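PDB 5D6S: epoxyqueuosine reductase from Streptococcus thermophilus, which belongs to the QueG family and holds a cobalamin and two iron-sulfur clusters in a single chain that ends in a helical array. Local coordinates for residues A[118-123]-A[262-267]; A[180-183]-A[187-190]; A[340-345]-A[373-378]; A[357-362]-A[387-392]. All coordinates share one frame; numbering follows the deposited sequence.

How the interactions relate
The four contacts form two groups. Interactions 1 and 2 line the cobalamin pocket: their centres lie 13 Å apart, interaction 2 is nested inside the chain loop that interaction 1 closes, and the two meet where Q267 NE2 lies 3.1 Å from S188 OG, a probable hydrogen bond. Interactions 3 and 4 belong to the C-terminal helices, with centres 10 Å apart and segments that alternate along the chain. They join through M376 O and W390 NE1, 2.9 Å apart and probably hydrogen-bonded, and through I345, which packs on A357, I358 and L361. Between the groups the nearest atoms of interactions 1 and 4 are still about 15 Å apart.

Interaction 1 of 4, residues A[118-123]-A[262-267]; sequences KITPNS and GCDICQ. With SF4 (iron/sulfur cluster), chain G.
The hydroxyl of T120 is gripped from two directions. Its OG1 donates to D264 OD1 at 2.7 Å, using the syn lone pair of that oxygen, and it accepts from the backbone N of N122 at 3.1 Å, which makes residues 120-122 an ST turn. The first torsion of T120 explains the reach: OG1 stands opposite the residue's own N (chi1 175°), turned toward the carboxylate, and the two side chains meet at about a right angle. The methyl of the same residue faces G262, where CG2 comes to 4.0 Å from CA of a residue that has no side chain to interpose. The second carboxylate oxygen lies beside the proline ring, with D264 OD2 3.2 Å from P121 CD. The bond from T120 and a weak one from a cobalamin nitrogen both involve OD1, so the carboxylate lies between the 118-123 loop and the cofactor, the second link being weak, while C263 N donates to cobalamin O39. D264 also sits just before the helix that starts at I265, although its side chain does not cap it. On the far side of this turn the chain grips metal: C263 SG binds iron FE2 at 2.3 Å and C266 SG binds iron FE3 at 2.1 Å. One short turn thus touches cobalamin and a cluster together. The spacing of C263 and C266, followed by C270 in the pocket of the other cluster, is the pattern of two-cluster, ferredoxin-like 4Fe-4S domains, in which each cysteine motif lends its last member to the second cluster.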
loop_
_atom_site.group_PDB
_atom_site.type_symbol
_atom_site.label_atom_id
_atom_site.label_comp_id
_atom_site.label_asym_id
_atom_site.label_seq_id
_atom_site.Cartn_x
_atom_site.Cartn_y
_atom_site.Cartn_z
ATOM N N LYS A 118 9.271 1.049 -10.254
ATOM C CA LYS A 118 8.538 2.061 -9.497
ATOM C C LYS A 118 7.997 1.436 -8.222
ATOM O O LYS A 118 7.800 0.241 -8.123
ATOM C CB LYS A 118 7.356 2.630 -10.289
ATOM C CG LYS A 118 7.650 3.198 -11.673
ATOM C CD LYS A 118 6.345 3.363 -12.468
ATOM C CE LYS A 118 6.573 3.614 -13.952
ATOM N NZ LYS A 118 7.312 4.882 -14.201
ATOM N N ILE A 119 7.683 2.279 -7.269
ATOM C CA ILE A 119 7.224 1.849 -5.971
ATOM C C ILE A 119 6.287 2.953 -5.446
ATOM O O ILE A 119 6.659 4.103 -5.412
ATOM C CB ILE A 119 8.411 1.581 -5.030
ATOM C CG1 ILE A 119 7.839 1.621 -3.584
ATOM C CG2 ILE A 119 9.529 2.559 -5.390
ATOM C CD1 ILE A 119 8.313 2.644 -2.570
ATOM N N THR A 120 5.053 2.584 -5.088
ATOM C CA THR A 120 3.955 3.544 -4.800
ATOM C C THR A 120 4.352 4.775 -3.989
ATOM O O THR A 120 5.124 4.670 -3.036
ATOM C CB THR A 120 2.768 2.882 -4.063
ATOM O OG1 THR A 120 1.810 3.886 -3.718
ATOM C CG2 THR A 120 3.203 2.212 -2.796
ATOM N N PRO A 121 3.826 5.953 -4.365
ATOM C CA PRO A 121 4.131 7.182 -3.614
ATOM C C PRO A 121 3.666 7.110 -2.164
ATOM O O PRO A 121 4.196 7.839 -1.325
ATOM C CB PRO A 121 3.366 8.282 -4.359
ATOM C CG PRO A 121 2.673 7.653 -5.528
ATOM C CD PRO A 121 2.830 6.166 -5.441
ATOM N N ASN A 122 2.684 6.230 -1.891
ATOM C CA ASN A 122 2.249 5.899 -0.523
ATOM C C ASN A 122 3.396 5.460 0.386
ATOM O O ASN A 122 3.262 5.440 1.613
ATOM C CB ASN A 122 1.184 4.789 -0.565
ATOM C CG ASN A 122 0.406 4.655 0.746
ATOM O OD1 ASN A 122 -0.099 5.634 1.290
ATOM N ND2 ASN A 122 0.298 3.442 1.255
ATOM N N SER A 123 4.507 5.057 -0.233
ATOM C CA SER A 123 5.664 4.582 0.484
ATOM C C SER A 123 6.925 5.371 0.137
ATOM O O SER A 123 8.032 4.837 0.275
ATOM C CB SER A 123 5.884 3.102 0.186
ATOM O OG SER A 123 6.868 2.552 1.041
ATOM N N GLY A 262 2.825 -1.883 -4.088
ATOM C CA GLY A 262 1.593 -1.115 -4.193
ATOM C C GLY A 262 1.105 -0.984 -5.622
ATOM O O GLY A 262 1.714 -1.508 -6.565
ATOM N N CYS A 263 -0.038 -0.310 -5.747
ATOM C CA CYS A 263 -0.661 0.019 -6.995
ATOM C C CYS A 263 -1.380 1.349 -6.793
ATOM O O CYS A 263 -2.070 1.540 -5.789
ATOM C CB CYS A 263 -1.637 -1.099 -7.392
ATOM S SG CYS A 263 -2.622 -0.839 -8.876
ATOM N N ASP A 264 -1.276 2.226 -7.784
ATOM C CA ASP A 264 -1.966 3.513 -7.771
ATOM C C ASP A 264 -2.922 3.717 -8.948
ATOM O O ASP A 264 -3.475 4.793 -9.113
ATOM C CB ASP A 264 -0.942 4.630 -7.739
ATOM C CG ASP A 264 -0.212 4.688 -6.411
ATOM O OD1 ASP A 264 0.415 3.675 -6.035
ATOM O OD2 ASP A 264 -0.284 5.730 -5.750
ATOM N N ILE A 265 -3.159 2.674 -9.736
ATOM C CA ILE A 265 -3.929 2.812 -10.966
ATOM C C ILE A 265 -5.330 3.422 -10.698
ATOM O O ILE A 265 -5.789 4.262 -11.451
ATOM C CB ILE A 265 -3.943 1.454 -11.738
ATOM C CG1 ILE A 265 -2.531 1.197 -12.306
ATOM C CG2 ILE A 265 -4.958 1.425 -12.885
ATOM C CD1 ILE A 265 -2.232 -0.246 -12.689
ATOM N N CYS A 266 -5.994 2.994 -9.626
ATOM C CA CYS A 266 -7.371 3.427 -9.306
ATOM C C CYS A 266 -7.422 4.841 -8.747
ATOM O O CYS A 266 -8.502 5.383 -8.540
ATOM C CB CYS A 266 -8.058 2.444 -8.336
ATOM S SG CYS A 266 -7.090 1.911 -6.892
ATOM N N GLN A 267 -6.257 5.430 -8.513
ATOM C CA GLN A 267 -6.128 6.824 -8.082
ATOM C C GLN A 267 -5.621 7.758 -9.193
ATOM O O GLN A 267 -6.081 8.889 -9.320
ATOM C CB GLN A 267 -5.158 6.917 -6.896
ATOM C CG GLN A 267 -5.701 6.385 -5.569
ATOM C CD GLN A 267 -4.651 6.423 -4.461
ATOM O OE1 GLN A 267 -3.845 5.497 -4.320
ATOM N NE2 GLN A 267 -4.654 7.488 -3.672
HETATM FE FE1 SF4 G . -5.951 -2.503 -6.457
HETATM FE FE2 SF4 G . -4.764 -1.434 -8.481
HETATM FE FE3 SF4 G . -6.710 -0.167 -7.291
HETATM FE FE4 SF4 G . -7.224 -2.232 -8.730
HETATM S S1 SF4 G . -6.402 -0.424 -9.360
HETATM S S2 SF4 G . -7.917 -1.812 -6.807
HETATM S S3 SF4 G . -5.447 -3.381 -8.330
HETATM S S4 SF4 G . -4.840 -0.705 -6.481
#

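Interaction 2 of 4, residues A[180-183]-A[187-190]; sequences LVIS and GSYM
S183 and G187 face each other as a hydrogen-bonded antiparallel pair, a single bridge that closes a tight hairpin. S183 N donates to G187 O at 2.9 Å, nearly straight at the hydrogen (167°) but well above the carbonyl plane rather than on a lone pair; the return bond from G187 N to S183 O is weak. One step along, the two chains meet through a CA-H...O contact, S188 CA lying 3.4 Å from V181 O. M190 then folds back over the pair. A bend at its last torsion (chi3 -73°) turns CE toward V181 CG1, 3.7 Å away, while SD lies 3.6 Å from S183 OG. That hydroxyl has its main partner within the turn, the backbone N of Y186, and only a weak bond to G187 O. On another flank, I182 CD1 touches S188 CB at 4.0 Å.

Further out, an inverse gamma turn centred on Y189 redirects the chain between S188 and M190, and N273 bonds S188 OG. Strand 174-175 flanks V181 and I182. Cobalamin uses backbone groups of both segments, accepting from V181 N at its O34 and donating from a nitrogen to M190 O. Main-chain bonds, aided by the two serine hydroxyls, thus account for much of the polar bonding, with V181 N and M190 O turned over to the cofactor, while the aliphatic carbons and the thioether pack alongside.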
loop_
_atom_site.group_PDB
_atom_site.type_symbol
_atom_site.label_atom_id
_atom_site.label_comp_id
_atom_site.label_asym_id
_atom_site.label_seq_id
_atom_site.Cartn_x
_atom_site.Cartn_y
_atom_site.Cartn_z
ATOM N N LEU A 180 -11.365 4.395 -1.568
ATOM C CA LEU A 180 -10.527 5.358 -0.867
ATOM C C LEU A 180 -11.248 6.646 -0.449
ATOM O O LEU A 180 -12.287 7.004 -0.988
ATOM C CB LEU A 180 -9.342 5.729 -1.752
ATOM C CG LEU A 180 -8.342 4.600 -2.002
ATOM C CD1 LEU A 180 -7.440 4.961 -3.177
ATOM C CD2 LEU A 180 -7.523 4.351 -0.750
ATOM N N VAL A 181 -10.652 7.343 0.508
ATOM C CA VAL A 181 -11.149 8.638 0.952
ATOM C C VAL A 181 -10.564 9.723 0.081
ATOM O O VAL A 181 -9.355 9.843 -0.033
ATOM C CB VAL A 181 -10.799 8.915 2.420
ATOM C CG1 VAL A 181 -10.893 10.395 2.727
ATOM C CG2 VAL A 181 -11.733 8.133 3.335
ATOM N N ILE A 182 -11.452 10.509 -0.524
ATOM C CA ILE A 182 -11.106 11.549 -1.497
ATOM C C ILE A 182 -11.488 12.921 -0.957
ATOM O O ILE A 182 -12.656 13.176 -0.642
ATOM C CB ILE A 182 -11.916 11.381 -2.804
ATOM C CG1 ILE A 182 -11.985 9.910 -3.277
ATOM C CG2 ILE A 182 -11.396 12.348 -3.861
ATOM C CD1 ILE A 182 -11.110 9.535 -4.455
ATOM N N SER A 183 -10.515 13.815 -0.857
ATOM C CA SER A 183 -10.788 15.228 -0.548
ATOM C C SER A 183 -10.657 16.082 -1.804
ATOM O O SER A 183 -9.878 15.752 -2.707
ATOM C CB SER A 183 -9.832 15.754 0.524
ATOM O OG SER A 183 -8.590 16.157 -0.039
ATOM N N GLY A 187 -7.000 15.493 -2.959
ATOM C CA GLY A 187 -7.269 14.250 -3.679
ATOM C C GLY A 187 -7.402 13.083 -2.725
ATOM O O GLY A 187 -7.754 13.278 -1.565
ATOM N N SER A 188 -7.125 11.867 -3.222
ATOM C CA SER A 188 -6.994 10.672 -2.362
ATOM C C SER A 188 -5.591 10.530 -1.798
ATOM O O SER A 188 -5.379 9.748 -0.868
ATOM C CB SER A 188 -7.390 9.395 -3.089
ATOM O OG SER A 188 -6.965 9.418 -4.437
ATOM N N TYR A 189 -4.650 11.329 -2.299
ATOM C CA TYR A 189 -3.252 11.262 -1.830
ATOM C C TYR A 189 -3.072 11.834 -0.436
ATOM O O TYR A 189 -2.280 12.755 -0.211
ATOM C CB TYR A 189 -2.264 11.847 -2.871
ATOM C CG TYR A 189 -2.378 11.141 -4.232
ATOM C CD1 TYR A 189 -2.178 9.753 -4.353
ATOM C CD2 TYR A 189 -2.730 11.844 -5.375
ATOM C CE1 TYR A 189 -2.297 9.108 -5.574
ATOM C CE2 TYR A 189 -2.845 11.204 -6.594
ATOM C CZ TYR A 189 -2.632 9.835 -6.694
ATOM O OH TYR A 189 -2.743 9.227 -7.935
ATOM N N MET A 190 -3.787 11.202 0.501
ATOM C CA MET A 190 -3.684 11.470 1.949
ATOM C C MET A 190 -3.505 10.200 2.797
ATOM O O MET A 190 -4.179 9.179 2.562
ATOM C CB MET A 190 -4.955 12.146 2.474
ATOM C CG MET A 190 -5.443 13.366 1.702
ATOM S SD MET A 190 -7.075 13.866 2.277
ATOM C CE MET A 190 -8.146 12.587 1.590
#

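Interaction 3 of 4, residues A[340-345]-A[373-378]; sequences KLMEII and LDYMRG
One face of the Y375 ring is covered by the methyl of M342, a contact between helix 338-347 and helix 370-377. Both belong to a run of C-terminal helices consistent with a HEAT-like alpha-solenoid, and the pairing is a Met-aromatic contact in which the methyl makes a CH-pi approach. M342 CE stands 3.6 Å from the centroid of the Y375 ring and 8° off its normal, thus almost squarely above the centre. The sulfur lies higher above the same face, M342 SD being 4.8 Å from that centroid, so the methyl rather than the thioether makes the closer approach to the ring centre. The two side chains slide past each other in opposite directions: M342 reaches outward along the ring from its hydroxyl end, where its CG is 3.6 Å from Y375 CZ, and its methyl finishes over the ring centre. Y375 can span the gap because its ring extends opposite its own backbone N (chi1 168°), bridging backbones whose nearest CA atoms, M342 and Y375, are 9.5 Å apart.

The phenol end of Y375 is both polar and packed. Its OH is hydrogen-bonded to OD2 of D346, next in sequence to I345. That isoleucine closes on the same oxygen with two of its branches: I345 CD1 stands 3.9 Å from Y375 OH, and the CG2 methyl of I345 lies 3.6 Å from Y375 OH.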
loop_
_atom_site.group_PDB
_atom_site.type_symbol
_atom_site.label_atom_id
_atom_site.label_comp_id
_atom_site.label_asym_id
_atom_site.label_seq_id
_atom_site.Cartn_x
_atom_site.Cartn_y
_atom_site.Cartn_z
ATOM N N LYS A 340 22.448 -12.674 -13.507
ATOM C CA LYS A 340 22.013 -12.600 -12.110
ATOM C C LYS A 340 20.937 -13.630 -11.760
ATOM O O LYS A 340 20.919 -14.219 -10.681
ATOM C CB LYS A 340 21.496 -11.198 -11.795
ATOM C CG LYS A 340 21.062 -11.007 -10.352
ATOM C CD LYS A 340 22.130 -11.390 -9.366
ATOM C CE LYS A 340 21.680 -11.116 -7.935
ATOM N NZ LYS A 340 22.740 -11.478 -6.958
ATOM N N LEU A 341 19.999 -13.799 -12.661
ATOM C CA LEU A 341 18.951 -14.774 -12.454
ATOM C C LEU A 341 19.582 -16.165 -12.354
ATOM O O LEU A 341 19.130 -17.005 -11.596
ATOM C CB LEU A 341 17.926 -14.676 -13.598
ATOM C CG LEU A 341 17.172 -13.334 -13.643
ATOM C CD1 LEU A 341 16.470 -13.125 -14.954
ATOM C CD2 LEU A 341 16.155 -13.224 -12.521
ATOM N N MET A 342 20.633 -16.404 -13.127
ATOM C CA MET A 342 21.248 -17.710 -13.152
ATOM C C MET A 342 21.917 -17.932 -11.819
ATOM O O MET A 342 21.904 -19.033 -11.306
ATOM C CB MET A 342 22.215 -17.858 -14.328
ATOM C CG MET A 342 21.588 -18.318 -15.640
ATOM S SD MET A 342 22.636 -17.966 -17.103
ATOM C CE MET A 342 22.679 -19.619 -17.816
ATOM N N GLU A 343 22.477 -16.882 -11.240
ATOM C CA GLU A 343 23.154 -16.955 -9.936
ATOM C C GLU A 343 22.157 -17.273 -8.823
ATOM O O GLU A 343 22.420 -18.121 -7.955
ATOM C CB GLU A 343 23.913 -15.660 -9.610
ATOM C CG GLU A 343 25.191 -15.484 -10.432
ATOM C CD GLU A 343 25.814 -14.077 -10.360
ATOM O OE1 GLU A 343 25.514 -13.329 -9.400
ATOM O OE2 GLU A 343 26.594 -13.731 -11.286
ATOM N N ILE A 344 21.016 -16.587 -8.845
ATOM C CA ILE A 344 19.973 -16.843 -7.869
ATOM C C ILE A 344 19.556 -18.318 -7.926
ATOM O O ILE A 344 19.462 -18.996 -6.915
ATOM C CB ILE A 344 18.764 -15.935 -8.145
ATOM C CG1 ILE A 344 19.076 -14.529 -7.709
ATOM C CG2 ILE A 344 17.521 -16.418 -7.404
ATOM C CD1 ILE A 344 18.148 -13.511 -8.305
ATOM N N ILE A 345 19.298 -18.795 -9.139
ATOM C CA ILE A 345 18.829 -20.158 -9.352
ATOM C C ILE A 345 19.851 -21.221 -8.903
ATOM O O ILE A 345 19.463 -22.237 -8.364
ATOM C CB ILE A 345 18.476 -20.401 -10.828
ATOM C CG1 ILE A 345 17.263 -19.571 -11.249
ATOM C CG2 ILE A 345 18.219 -21.880 -11.069
ATOM C CD1 ILE A 345 17.065 -19.523 -12.751
ATOM N N LEU A 373 18.958 -23.826 -23.914
ATOM C CA LEU A 373 18.089 -25.005 -23.793
ATOM C C LEU A 373 18.758 -26.095 -22.944
ATOM O O LEU A 373 18.123 -26.703 -22.095
ATOM C CB LEU A 373 17.694 -25.564 -25.151
ATOM C CG LEU A 373 16.876 -24.609 -26.030
ATOM C CD1 LEU A 373 16.688 -25.188 -27.416
ATOM C CD2 LEU A 373 15.523 -24.301 -25.401
ATOM N N ASP A 374 20.058 -26.289 -23.122
ATOM C CA ASP A 374 20.787 -27.258 -22.299
ATOM C C ASP A 374 20.842 -26.805 -20.819
ATOM O O ASP A 374 20.718 -27.630 -19.911
ATOM C CB ASP A 374 22.201 -27.525 -22.854
ATOM C CG ASP A 374 22.191 -28.209 -24.248
ATOM O OD1 ASP A 374 21.097 -28.392 -24.841
ATOM O OD2 ASP A 374 23.296 -28.562 -24.751
ATOM N N TYR A 375 21.023 -25.501 -20.572
ATOM C CA TYR A 375 21.061 -24.981 -19.187
ATOM C C TYR A 375 19.768 -25.352 -18.511
ATOM O O TYR A 375 19.769 -25.905 -17.413
ATOM C CB TYR A 375 21.234 -23.451 -19.152
ATOM C CG TYR A 375 20.982 -22.838 -17.786
ATOM C CD1 TYR A 375 21.860 -23.061 -16.740
ATOM C CD2 TYR A 375 19.852 -22.069 -17.523
ATOM C CE1 TYR A 375 21.640 -22.543 -15.462
ATOM C CE2 TYR A 375 19.628 -21.526 -16.244
ATOM C CZ TYR A 375 20.532 -21.768 -15.220
ATOM O OH TYR A 375 20.367 -21.240 -13.930
ATOM N N MET A 376 18.665 -25.001 -19.176
ATOM C CA MET A 376 17.312 -25.145 -18.615
ATOM C C MET A 376 16.962 -26.603 -18.464
ATOM O O MET A 376 16.520 -27.020 -17.409
ATOM C CB MET A 376 16.289 -24.425 -19.521
ATOM C CG MET A 376 14.861 -24.363 -19.016
ATOM S SD MET A 376 14.631 -23.507 -17.458
ATOM C CE MET A 376 15.068 -21.823 -17.933
ATOM N N ARG A 377 17.193 -27.381 -19.521
ATOM C CA ARG A 377 16.958 -28.824 -19.477
ATOM C C ARG A 377 17.667 -29.426 -18.267
ATOM O O ARG A 377 17.158 -30.344 -17.625
ATOM C CB ARG A 377 17.446 -29.504 -20.780
ATOM C CG ARG A 377 17.042 -30.973 -20.947
ATOM C CD ARG A 377 17.561 -31.597 -22.254
ATOM N NE ARG A 377 17.250 -30.795 -23.458
ATOM C CZ ARG A 377 18.134 -30.101 -24.183
ATOM N NH1 ARG A 377 19.426 -30.100 -23.865
ATOM N NH2 ARG A 377 17.727 -29.406 -25.247
ATOM N N GLY A 378 18.848 -28.900 -17.976
ATOM C CA GLY A 378 19.744 -29.453 -16.955
ATOM C C GLY A 378 19.549 -29.029 -15.499
ATOM O O GLY A 378 20.237 -29.534 -14.615
#

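Interaction 4 of 4, residues A[357-362]-A[387-392]; sequences AIWALG and QAEWEL
I358 lays its CG2 methyl against the backbone of the facing helix: I358 CG2 is 3.8 Å from W390 CA and 4.0 Å from E389 C. The contact is a branch pressed on main chain more than on side chain: the nearest side-chain carbon of W390, its CB, stays 4.3 Å from I358 CG2. The two helix segments run almost in the same direction, at 13°, with their axes 8.7 Å apart at closest approach.

Beside this, W359 and E389 lie alongside each other and point the same way. E389 bends at its second torsion (chi2 -59°), which brings OE2 to 3.6 Å from W359 CB. The carboxylate plane stands nearly perpendicular to the indole, and OE2 lies obliquely to the ring, with no hydrogen bond between them. Both are also held by a third residue: R253 forms a salt bridge with E389 OE1 and a cation-pi contact with the W359 ring, so its charge probably balances the carboxylate and attracts the indole at once. The W390 indole leads the other way, toward M376.

Segment 357-362 has neighbours on several sides. I358 and A357 pack on I345 of helix 338-347, W359 and A360 rest on helix 318-331, and helix 384-396 packs on another flank, while R253 and M250 bring in helix 250-255 from the cluster-binding region.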
loop_
_atom_site.group_PDB
_atom_site.type_symbol
_atom_site.label_atom_id
_atom_site.label_comp_id
_atom_site.label_asym_id
_atom_site.label_seq_id
_atom_site.Cartn_x
_atom_site.Cartn_y
_atom_site.Cartn_z
ATOM N N ALA A 357 12.701 -16.595 -10.686
ATOM C CA ALA A 357 13.774 -16.414 -11.660
ATOM C C ALA A 357 13.680 -17.402 -12.839
ATOM O O ALA A 357 13.888 -17.010 -13.980
ATOM C CB ALA A 357 15.129 -16.527 -10.987
ATOM N N ILE A 358 13.366 -18.668 -12.566
ATOM C CA ILE A 358 13.196 -19.645 -13.633
ATOM C C ILE A 358 12.129 -19.193 -14.621
ATOM O O ILE A 358 12.368 -19.150 -15.822
ATOM C CB ILE A 358 12.816 -21.016 -13.056
ATOM C CG1 ILE A 358 14.061 -21.654 -12.436
ATOM C CG2 ILE A 358 12.253 -21.914 -14.142
ATOM C CD1 ILE A 358 13.735 -22.865 -11.632
ATOM N N TRP A 359 10.979 -18.764 -14.093
ATOM C CA TRP A 359 9.960 -18.150 -14.907
ATOM C C TRP A 359 10.527 -16.974 -15.691
ATOM O O TRP A 359 10.269 -16.829 -16.881
ATOM C CB TRP A 359 8.787 -17.662 -14.032
ATOM C CG TRP A 359 7.755 -16.841 -14.777
ATOM C CD1 TRP A 359 6.818 -17.307 -15.649
ATOM C CD2 TRP A 359 7.583 -15.430 -14.728
ATOM N NE1 TRP A 359 6.054 -16.267 -16.136
ATOM C CE2 TRP A 359 6.499 -15.106 -15.578
ATOM C CE3 TRP A 359 8.217 -14.409 -14.039
ATOM C CZ2 TRP A 359 6.059 -13.800 -15.768
ATOM C CZ3 TRP A 359 7.771 -13.082 -14.226
ATOM C CH2 TRP A 359 6.709 -12.800 -15.082
ATOM N N ALA A 360 11.244 -16.112 -14.996
ATOM C CA ALA A 360 11.730 -14.861 -15.573
ATOM C C ALA A 360 12.620 -15.134 -16.802
ATOM O O ALA A 360 12.555 -14.391 -17.809
ATOM C CB ALA A 360 12.456 -14.025 -14.527
ATOM N N LEU A 361 13.421 -16.197 -16.752
ATOM C CA LEU A 361 14.220 -16.543 -17.935
ATOM C C LEU A 361 13.348 -16.917 -19.130
ATOM O O LEU A 361 13.692 -16.599 -20.267
ATOM C CB LEU A 361 15.207 -17.641 -17.630
ATOM C CG LEU A 361 16.350 -17.244 -16.702
ATOM C CD1 LEU A 361 17.121 -18.482 -16.315
ATOM C CD2 LEU A 361 17.287 -16.236 -17.324
ATOM N N GLY A 362 12.207 -17.549 -18.877
ATOM C CA GLY A 362 11.302 -17.900 -19.956
ATOM C C GLY A 362 10.654 -16.692 -20.605
ATOM O O GLY A 362 10.124 -16.764 -21.711
ATOM N N GLN A 387 9.855 -26.519 -9.494
ATOM C CA GLN A 387 9.492 -27.612 -10.401
ATOM C C GLN A 387 8.361 -27.190 -11.318
ATOM O O GLN A 387 8.457 -27.291 -12.536
ATOM C CB GLN A 387 9.045 -28.840 -9.608
ATOM C CG GLN A 387 8.757 -30.078 -10.439
ATOM C CD GLN A 387 10.025 -30.787 -10.876
ATOM O OE1 GLN A 387 11.037 -30.793 -10.157
ATOM N NE2 GLN A 387 9.986 -31.398 -12.057
ATOM N N ALA A 388 7.323 -26.622 -10.725
ATOM C CA ALA A 388 6.184 -26.166 -11.485
ATOM C C ALA A 388 6.553 -25.126 -12.539
ATOM O O ALA A 388 6.134 -25.232 -13.698
ATOM C CB ALA A 388 5.133 -25.622 -10.546
ATOM N N GLU A 389 7.322 -24.120 -12.149
ATOM C CA GLU A 389 7.710 -23.046 -13.082
ATOM C C GLU A 389 8.617 -23.597 -14.162
ATOM O O GLU A 389 8.520 -23.207 -15.318
ATOM C CB GLU A 389 8.419 -21.879 -12.350
ATOM C CG GLU A 389 7.573 -21.145 -11.321
ATOM C CD GLU A 389 6.313 -20.521 -11.904
ATOM O OE1 GLU A 389 5.271 -20.519 -11.210
ATOM O OE2 GLU A 389 6.336 -20.048 -13.069
ATOM N N TRP A 390 9.491 -24.509 -13.769
ATOM C CA TRP A 390 10.406 -25.154 -14.693
ATOM C C TRP A 390 9.665 -25.937 -15.767
ATOM O O TRP A 390 9.999 -25.827 -16.947
ATOM C CB TRP A 390 11.337 -26.087 -13.918
ATOM C CG TRP A 390 12.279 -26.894 -14.741
ATOM C CD1 TRP A 390 13.354 -26.439 -15.425
ATOM C CD2 TRP A 390 12.252 -28.305 -14.927
ATOM N NE1 TRP A 390 14.013 -27.481 -16.027
ATOM C CE2 TRP A 390 13.354 -28.639 -15.737
ATOM C CE3 TRP A 390 11.404 -29.319 -14.487
ATOM C CZ2 TRP A 390 13.624 -29.929 -16.120
ATOM C CZ3 TRP A 390 11.678 -30.624 -14.866
ATOM C CH2 TRP A 390 12.777 -30.915 -15.666
ATOM N N GLU A 391 8.698 -26.749 -15.363
ATOM C CA GLU A 391 7.887 -27.499 -16.333
ATOM C C GLU A 391 7.268 -26.577 -17.378
ATOM O O GLU A 391 7.206 -26.912 -18.541
ATOM C CB GLU A 391 6.784 -28.282 -15.631
ATOM C CG GLU A 391 7.291 -29.507 -14.924
ATOM C CD GLU A 391 6.240 -30.157 -14.032
ATOM O OE1 GLU A 391 5.033 -29.871 -14.225
ATOM O OE2 GLU A 391 6.636 -30.957 -13.136
ATOM N N LEU A 392 6.798 -25.422 -16.942
ATOM C CA LEU A 392 6.175 -24.479 -17.862
ATOM C C LEU A 392 7.159 -23.903 -18.863
ATOM O O LEU A 392 6.806 -23.717 -20.026
ATOM C CB LEU A 392 5.492 -23.335 -17.095
ATOM C CG LEU A 392 4.107 -23.684 -16.538
ATOM C CD1 LEU A 392 3.701 -22.756 -15.398
ATOM C CD2 LEU A 392 3.062 -23.640 -17.638
#